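Local coordinates for protein putative sugar ABC transporter (Yersinia enterocolitica subsp. enterocolitica 8081, PDB 5ULB) that probably binds methylthioribose-like sugars in the periplasm, as the substrate-binding component of an ABC transporter, and here holds the seleno analogue 5-Se-methyl-5-seleno-ribofuranose, at residues Ile25-Gly29 against Gln83-Tyr88; Val68-Ile72 against Leu92-Ile96; Tyr201-Asp207 against Gly228-Lys233. One frame throughout, in Å; residues are numbered along the deposited sequence. Where two conformers were deposited one is given.

Interaction 1. Residues Ile25-Gly29 against Gln83-Tyr88; sequences IRNLG and QGRDPY
Residues 25-26 end strand 21-26, extended at phi/psi near -122/122 and -123/133; the regular strand stops at Arg-26, although Asn-27 (psi 44°) still shares a backbone hydrogen bond with Ser-82, and Leu-28 N makes a weak hydrogen bond back to Arg-26 O (3.0 Å). Residues 83-88 form the loop between parallel strand 78-82 and helix 89-98, with positive phi at Gln-83 (63/29) and a cis peptide before Pro-87. Two neighbouring beta-alpha units of a periplasmic binding protein thus put their C-terminal strand ends side by side, where such folds bind ligand; the backbones are closest at Asn-27 and Gln-83, CA to CA 5.2 Å. Asn-27 (chi1 t) points toward the loop, its CB 3.9 Å from Gln-83 CB, and donates from ND2 to Gln-83 O at 3.1 Å, while Ser-57 OG bonds Asn-27 OD1 and Asp-61 OD1 bonds Asn-27 ND2. Gln-83 (m, chi2 p) places OE1 over one face of the Arg-26 guanidinium, 3.3 Å from Arg-26 NE, at too poor an angle for a hydrogen bond; Arg-26, extended with chi1 to chi3 all t, bonds instead to Asn-33, Thr-34 and Ser-82. Leu-28 CD1 lies 3.8 Å from Gln-83 CD. Leu-28 and Gln-83 both line the sugar pocket, and Gln-83 NE2 makes weak hydrogen bonds to O4 of either anomer and to Asp-107. At the outer end the Tyr-88 ring (chi1 p) folds back along its own loop, and its OH, also bonded to Asp-61, accepts from Arg-85 N at 3.0 Å.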
# COMPACT_ATOMS: atom_id res chain seq x y z
N ILE A 25 12.36 -3.01 -5.29
CA ILE A 25 12.80 -1.65 -4.98
C ILE A 25 11.53 -0.87 -4.73
O ILE A 25 10.69 -0.71 -5.63
CB ILE A 25 13.67 -1.05 -6.07
CG1 ILE A 25 14.85 -1.93 -6.48
CG2 ILE A 25 14.20 0.30 -5.52
CD1 ILE A 25 14.60 -2.88 -7.59
N ARG A 26 11.43 -0.29 -3.53
CA ARG A 26 10.25 0.46 -3.10
C ARG A 26 10.71 1.87 -2.73
O ARG A 26 11.67 2.07 -1.95
CB ARG A 26 9.46 -0.24 -2.04
CG ARG A 26 8.27 0.52 -1.47
CD ARG A 26 7.26 -0.43 -0.87
NE ARG A 26 6.30 0.28 -0.07
CZ ARG A 26 4.97 0.03 -0.04
NH1 ARG A 26 4.34 -0.63 -1.03
NH2 ARG A 26 4.27 0.66 0.85
N ASN A 27 9.99 2.90 -3.22
CA ASN A 27 10.36 4.28 -3.06
C ASN A 27 9.85 4.95 -1.80
O ASN A 27 9.31 6.06 -1.87
CB ASN A 27 9.92 5.06 -4.31
CG ASN A 27 10.57 6.39 -4.49
OD1 ASN A 27 11.70 6.65 -4.03
ND2 ASN A 27 9.92 7.25 -5.29
N LEU A 28 9.96 4.24 -0.66
CA LEU A 28 9.52 4.71 0.62
C LEU A 28 10.52 4.28 1.67
O LEU A 28 11.52 3.61 1.35
CB LEU A 28 8.07 4.24 0.95
CG LEU A 28 6.96 4.76 0.04
CD1 LEU A 28 5.68 4.08 0.41
CD2 LEU A 28 6.81 6.26 0.24
N GLY A 29 10.28 4.67 2.91
CA GLY A 29 10.99 4.17 4.06
C GLY A 29 10.28 3.02 4.73
O GLY A 29 9.46 2.33 4.11
N GLN A 83 5.96 2.42 -5.93
CA GLN A 83 5.99 3.84 -5.77
C GLN A 83 7.04 4.56 -6.60
O GLN A 83 7.47 5.67 -6.29
CB GLN A 83 6.07 4.31 -4.29
CG GLN A 83 4.76 4.05 -3.45
CD GLN A 83 4.62 2.72 -2.94
OE1 GLN A 83 5.62 2.02 -2.78
NE2 GLN A 83 3.40 2.27 -2.69
N GLY A 84 7.38 3.98 -7.76
CA GLY A 84 8.23 4.72 -8.74
C GLY A 84 7.49 5.91 -9.29
O GLY A 84 6.30 5.80 -9.62
N ARG A 85 8.17 7.04 -9.37
CA ARG A 85 7.53 8.29 -9.76
C ARG A 85 7.88 8.70 -11.19
O ARG A 85 8.85 8.21 -11.81
CB ARG A 85 7.88 9.41 -8.76
CG ARG A 85 7.35 9.16 -7.39
CD ARG A 85 7.68 10.28 -6.37
NE ARG A 85 7.44 11.57 -6.92
CZ ARG A 85 7.56 12.62 -6.23
NH1 ARG A 85 7.30 13.80 -6.81
NH2 ARG A 85 8.01 12.45 -5.00
N ASP A 86 7.11 9.65 -11.66
CA ASP A 86 7.55 10.43 -12.81
C ASP A 86 8.69 11.34 -12.39
O ASP A 86 8.77 11.75 -11.25
CB ASP A 86 6.34 11.34 -13.26
CG ASP A 86 5.32 10.61 -14.19
OD1 ASP A 86 5.78 9.87 -15.10
OD2 ASP A 86 4.13 10.88 -13.98
N PRO A 87 9.58 11.66 -13.31
CA PRO A 87 9.52 11.40 -14.77
C PRO A 87 10.22 10.15 -15.19
O PRO A 87 10.13 9.76 -16.38
CB PRO A 87 10.34 12.58 -15.34
CG PRO A 87 11.34 12.85 -14.31
CD PRO A 87 10.61 12.68 -12.97
N TYR A 88 10.91 9.51 -14.26
CA TYR A 88 11.91 8.49 -14.68
C TYR A 88 11.38 7.03 -14.85
O TYR A 88 12.11 6.19 -15.43
CB TYR A 88 13.10 8.53 -13.68
CG TYR A 88 12.58 8.30 -12.26
CD1 TYR A 88 12.30 7.05 -11.82
CD2 TYR A 88 12.32 9.42 -11.38
CE1 TYR A 88 11.82 6.81 -10.54
CE2 TYR A 88 11.80 9.21 -10.13
CZ TYR A 88 11.54 7.87 -9.68
OH TYR A 88 10.98 7.68 -8.46

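Interaction 2. Residues Val68-Ile72 against Leu92-Ile96; sequences VNQAI and LVKRI
Ile-72 lies at the centre of this helix pair: its CD1 reaches Ile-96 CG1 at 3.7 Å and also lies 4.3 Å from Leu-92 O. One turn earlier Val-68 (chi1 t) sets CG1 3.8 Å from Leu-92 CD2 and 4.0 Å from Ile-96 CD1, so residues i and i+4 of each helix form the apolar seam. Both isoleucines are in the m,t rotamer; Leu-92 has chi1 -101°, between wells, in the conformer given here, one of two deposited. The segments are regular alpha-helix, with Ile-72 N bonded to Val-68 O (2.9 Å) and Ile-96 N to Leu-92 O (3.0 Å). Their axes run almost parallel, 9° between N-to-C directions and 10.6 Å at closest approach, in register Val-68 with Leu-92 (CA to CA 7.7 Å) and Ile-72 with Ile-96 (6.3 Å). Toward solvent, Arg-95 (t,t, chi3 92°) reaches across and covers the seam: NH1 donates to Asn-69 OD1 at 2.7 Å, nearly straight at 172°, while Ile-72 CD1 rests on one face of the guanidinium, 3.7 Å from NH1. Asn-69 OD1 is also 3.5 Å from Leu-92 CD2. Arg-95, too, has two deposited conformers. Parallel helices side by side on a parallel sheet are characteristic of successive beta-alpha units in a Rossmann-like domain. Here helices 61-73 and 89-98 flank the course of strand 78-82, with Val-68 and Val-93 on Leu-81 and Ala-71 and Ile-96 on Ile-79, and Val-68 and Ala-71 extend the packing to Ile-25 and Ala-23 of strand 21-26.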
# COMPACT_ATOMS: atom_id res chain seq x y z
N VAL A 68 17.52 0.59 -8.77
CA VAL A 68 16.97 -0.12 -9.94
C VAL A 68 18.01 -0.38 -11.01
O VAL A 68 18.15 -1.50 -11.56
CB VAL A 68 15.68 0.54 -10.51
CG1 VAL A 68 15.19 -0.22 -11.71
CG2 VAL A 68 14.64 0.81 -9.47
N ASN A 69 18.82 0.64 -11.26
CA ASN A 69 19.85 0.51 -12.19
C ASN A 69 20.91 -0.59 -11.81
O ASN A 69 21.35 -1.40 -12.64
CB ASN A 69 20.57 1.84 -12.41
CG ASN A 69 19.75 2.79 -13.31
OD1 ASN A 69 19.13 2.33 -14.30
ND2 ASN A 69 19.86 4.06 -13.09
N GLN A 70 21.20 -0.65 -10.53
CA GLN A 70 22.09 -1.69 -10.05
C GLN A 70 21.48 -3.08 -10.19
O GLN A 70 22.13 -4.02 -10.62
CB GLN A 70 22.47 -1.46 -8.64
CG GLN A 70 23.34 -0.22 -8.44
CD GLN A 70 23.48 0.28 -7.04
OE1 GLN A 70 23.30 -0.41 -6.10
NE2 GLN A 70 23.90 1.57 -6.93
N ALA A 71 20.14 -3.18 -9.91
CA ALA A 71 19.49 -4.52 -10.09
C ALA A 71 19.53 -4.93 -11.57
O ALA A 71 19.71 -6.10 -11.87
CB ALA A 71 18.06 -4.43 -9.61
N ILE A 72 19.31 -4.02 -12.49
CA ILE A 72 19.41 -4.34 -13.94
C ILE A 72 20.83 -4.84 -14.25
O ILE A 72 21.02 -5.85 -14.90
CB ILE A 72 19.07 -3.12 -14.82
CG1 ILE A 72 17.61 -2.72 -14.66
CG2 ILE A 72 19.36 -3.37 -16.24
CD1 ILE A 72 17.24 -1.34 -15.22
N LEU A 92 12.87 3.71 -17.09
CA LEU A 92 13.54 2.70 -16.26
C LEU A 92 12.97 1.31 -16.55
O LEU A 92 13.65 0.33 -16.78
CB LEU A 92 13.41 2.96 -14.76
CG LEU A 92 14.43 3.56 -13.86
CD1 LEU A 92 13.94 3.48 -12.43
CD2 LEU A 92 15.68 2.77 -14.01
N VAL A 93 11.62 1.23 -16.60
CA VAL A 93 10.94 -0.02 -16.89
C VAL A 93 11.18 -0.49 -18.28
O VAL A 93 11.39 -1.68 -18.52
CB VAL A 93 9.46 0.05 -16.50
CG1 VAL A 93 8.74 -1.23 -16.92
CG2 VAL A 93 9.29 0.26 -15.02
N LYS A 94 11.20 0.43 -19.23
CA LYS A 94 11.55 0.03 -20.58
C LYS A 94 12.98 -0.62 -20.66
O LYS A 94 13.24 -1.56 -21.42
CB LYS A 94 11.49 1.15 -21.62
CG LYS A 94 10.04 1.61 -21.87
CD LYS A 94 10.03 2.82 -22.81
CE LYS A 94 8.59 3.21 -23.04
NZ LYS A 94 8.56 4.35 -23.94
N ARG A 95 13.91 -0.10 -19.83
CA ARG A 95 15.27 -0.63 -19.83
C ARG A 95 15.26 -2.08 -19.16
O ARG A 95 15.98 -2.98 -19.57
CB ARG A 95 16.22 0.32 -19.08
CG ARG A 95 17.70 0.04 -19.35
CD ARG A 95 18.61 1.29 -19.17
NE ARG A 95 19.07 1.30 -17.83
CZ ARG A 95 20.03 0.50 -17.34
NH1 ARG A 95 20.32 0.60 -16.05
NH2 ARG A 95 20.68 -0.42 -18.09
N ILE A 96 14.42 -2.26 -18.15
CA ILE A 96 14.30 -3.55 -17.51
C ILE A 96 13.85 -4.53 -18.56
O ILE A 96 14.41 -5.61 -18.73
CB ILE A 96 13.29 -3.51 -16.35
CG1 ILE A 96 13.82 -2.63 -15.19
CG2 ILE A 96 13.02 -4.91 -15.79
CD1 ILE A 96 12.80 -2.36 -14.08

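Interaction 3. Residues Tyr201-Asp207 against Gly228-Lys233; sequences YPKGKID and GRTEIK
Tyr-201 O, just past helix 186-200, takes two hydrogen bonds from Arg-229, NH2 at 2.8 Å and NH1 at 3.2 Å. NH1 also serves Leu-198 O, and NE forms a salt bridge with Glu-231 OE2 (2.8 Å). The arginine (m,m,m) lies with one guanidinium face on the Pro-202/Lys-203 backbone. A type II turn, Pro-202 to Lys-205 with Gly-204 at phi 110°, faces a type I turn, Arg-229 to Ile-232, behind Gly-228, whose positive phi completes a Schellman motif. These are adjacent helix-to-strand connections of alternating beta-alpha topology, leading into parallel strands 208-211 and 233-237; the backbones are closest at Asp-207 and Ile-232 (CA-CA 5.2 Å), and Lys-233 N bonds Asp-207 O (3.2 Å). Ile-206 CB packs on Ile-232 CD1 at 3.8 Å. Water 3 accepts from Gly-204 N (2.9 Å) and Arg-229 NH2 (3.0 Å) and donates to Ile-206 O (2.8 Å) and Glu-231 OE2 (2.6 Å); water 4 donates to Asp-207 O (2.7 Å) and Glu-231 O (2.8 Å). Water 1 joins Lys-203 NZ (2.8 Å) to Gly-228 O (2.7 Å).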
# COMPACT_ATOMS: atom_id res chain seq x y z
N TYR A 201 -6.33 26.00 15.37
CA TYR A 201 -7.79 25.80 15.29
C TYR A 201 -8.23 25.04 16.54
O TYR A 201 -8.23 23.81 16.59
CB TYR A 201 -8.05 24.94 14.03
CG TYR A 201 -7.73 25.54 12.73
CD1 TYR A 201 -8.49 26.58 12.24
CD2 TYR A 201 -6.61 25.16 12.02
CE1 TYR A 201 -8.15 27.18 11.01
CE2 TYR A 201 -6.31 25.68 10.77
CZ TYR A 201 -7.02 26.73 10.32
OH TYR A 201 -6.75 27.27 9.06
N PRO A 202 -8.47 25.83 17.58
CA PRO A 202 -8.84 25.21 18.92
C PRO A 202 -10.14 24.39 18.88
O PRO A 202 -10.90 24.38 17.88
CB PRO A 202 -8.96 26.38 19.82
CG PRO A 202 -8.20 27.48 19.19
CD PRO A 202 -8.43 27.29 17.68
N LYS A 203 -10.36 23.69 19.96
CA LYS A 203 -11.47 22.77 20.12
C LYS A 203 -12.77 23.43 19.64
O LYS A 203 -13.18 24.53 20.03
CB LYS A 203 -11.51 22.26 21.61
CG LYS A 203 -12.48 21.21 21.88
CD LYS A 203 -12.45 20.69 23.28
CE LYS A 203 -11.08 20.22 23.75
NZ LYS A 203 -11.31 19.59 25.09
N GLY A 204 -13.40 22.75 18.67
CA GLY A 204 -14.66 23.24 18.00
C GLY A 204 -14.41 23.66 16.58
O GLY A 204 -15.37 23.79 15.80
N LYS A 205 -13.16 23.97 16.22
CA LYS A 205 -12.86 24.50 14.92
C LYS A 205 -12.45 23.45 13.90
O LYS A 205 -12.34 23.77 12.69
CB LYS A 205 -11.80 25.58 14.99
CG LYS A 205 -12.07 26.73 15.84
CD LYS A 205 -13.16 27.56 15.30
CE LYS A 205 -13.41 28.78 16.25
NZ LYS A 205 -14.49 29.60 15.72
N ILE A 206 -12.23 22.21 14.35
CA ILE A 206 -11.91 21.08 13.45
C ILE A 206 -12.91 19.96 13.84
O ILE A 206 -13.05 19.61 14.99
CB ILE A 206 -10.44 20.53 13.63
CG1 ILE A 206 -9.45 21.61 13.37
CG2 ILE A 206 -10.25 19.34 12.75
CD1 ILE A 206 -8.04 21.21 13.85
N ASP A 207 -13.52 19.39 12.80
CA ASP A 207 -14.41 18.24 13.02
C ASP A 207 -13.79 16.88 12.76
O ASP A 207 -14.09 15.90 13.47
CB ASP A 207 -15.65 18.41 12.11
CG ASP A 207 -16.42 19.68 12.44
OD1 ASP A 207 -16.79 19.77 13.61
OD2 ASP A 207 -16.52 20.59 11.58
N GLY A 228 -5.15 16.24 23.78
CA GLY A 228 -6.55 16.27 24.32
C GLY A 228 -7.57 16.71 23.32
O GLY A 228 -8.52 17.42 23.65
N ARG A 229 -7.41 16.28 22.07
CA ARG A 229 -8.28 16.66 20.95
C ARG A 229 -9.01 15.48 20.32
O ARG A 229 -9.25 15.51 19.11
CB ARG A 229 -7.53 17.48 19.94
CG ARG A 229 -7.04 18.81 20.51
CD ARG A 229 -8.14 19.80 20.83
NE ARG A 229 -8.90 20.21 19.63
CZ ARG A 229 -8.51 21.16 18.78
NH1 ARG A 229 -7.37 21.78 18.92
NH2 ARG A 229 -9.24 21.47 17.69
N THR A 230 -9.36 14.50 21.12
CA THR A 230 -10.00 13.30 20.61
C THR A 230 -11.49 13.47 20.26
O THR A 230 -12.10 12.53 19.77
CB THR A 230 -9.83 12.10 21.53
OG1 THR A 230 -10.41 12.31 22.77
CG2 THR A 230 -8.36 11.66 21.67
N GLU A 231 -12.02 14.68 20.39
CA GLU A 231 -13.32 14.96 19.79
C GLU A 231 -13.25 14.95 18.25
O GLU A 231 -14.30 14.82 17.64
CB GLU A 231 -13.88 16.31 20.29
CG GLU A 231 -13.29 17.60 19.70
CD GLU A 231 -11.85 18.00 20.10
OE1 GLU A 231 -11.32 17.41 21.07
OE2 GLU A 231 -11.30 18.86 19.37
N ILE A 232 -12.07 15.16 17.69
CA ILE A 232 -11.86 15.10 16.22
C ILE A 232 -11.84 13.70 15.82
O ILE A 232 -11.10 12.88 16.33
CB ILE A 232 -10.53 15.83 15.88
CG1 ILE A 232 -10.58 17.27 16.33
CG2 ILE A 232 -10.22 15.64 14.43
CD1 ILE A 232 -9.22 18.00 16.20
N LYS A 233 -12.62 13.34 14.76
CA LYS A 233 -12.69 11.98 14.27
C LYS A 233 -11.75 11.72 13.09
O LYS A 233 -11.58 12.58 12.25
CB LYS A 233 -14.15 11.66 13.91
CG LYS A 233 -15.08 11.75 15.14
CD LYS A 233 -14.52 11.10 16.44
CE LYS A 233 -15.41 11.29 17.68
NZ LYS A 233 -14.71 11.08 19.03
O HOH W 1 -8.72 18.82 25.90
O HOH W 2 -11.71 16.54 23.58
O HOH W 3 -12.04 20.46 17.42
O HOH W 4 -15.79 15.83 15.54

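In the fold
From the N terminus, 25-29 takes in the end of strand 21-26; after helix 32-48 and strand 51-56 comes helix 61-73, which holds 68-72, then strand 78-82 leads to loop 83-88 and helix 89-98 carries 92-96. Interactions 1 and 2 therefore cross. The first closes a 53-residue span at the strand ends beside the sugar; the second closes 19 residues on the helical layer. They touch directly: Ile-25 CB meets Val-68 CG2 at 4.0 Å. Interaction 3 comes later in series, closing 20 residues around strand 208-211 and helix 214-226 in the other half of the molecule, its centre about 35 Å from that of interaction 1 and 47 Å from that of interaction 2.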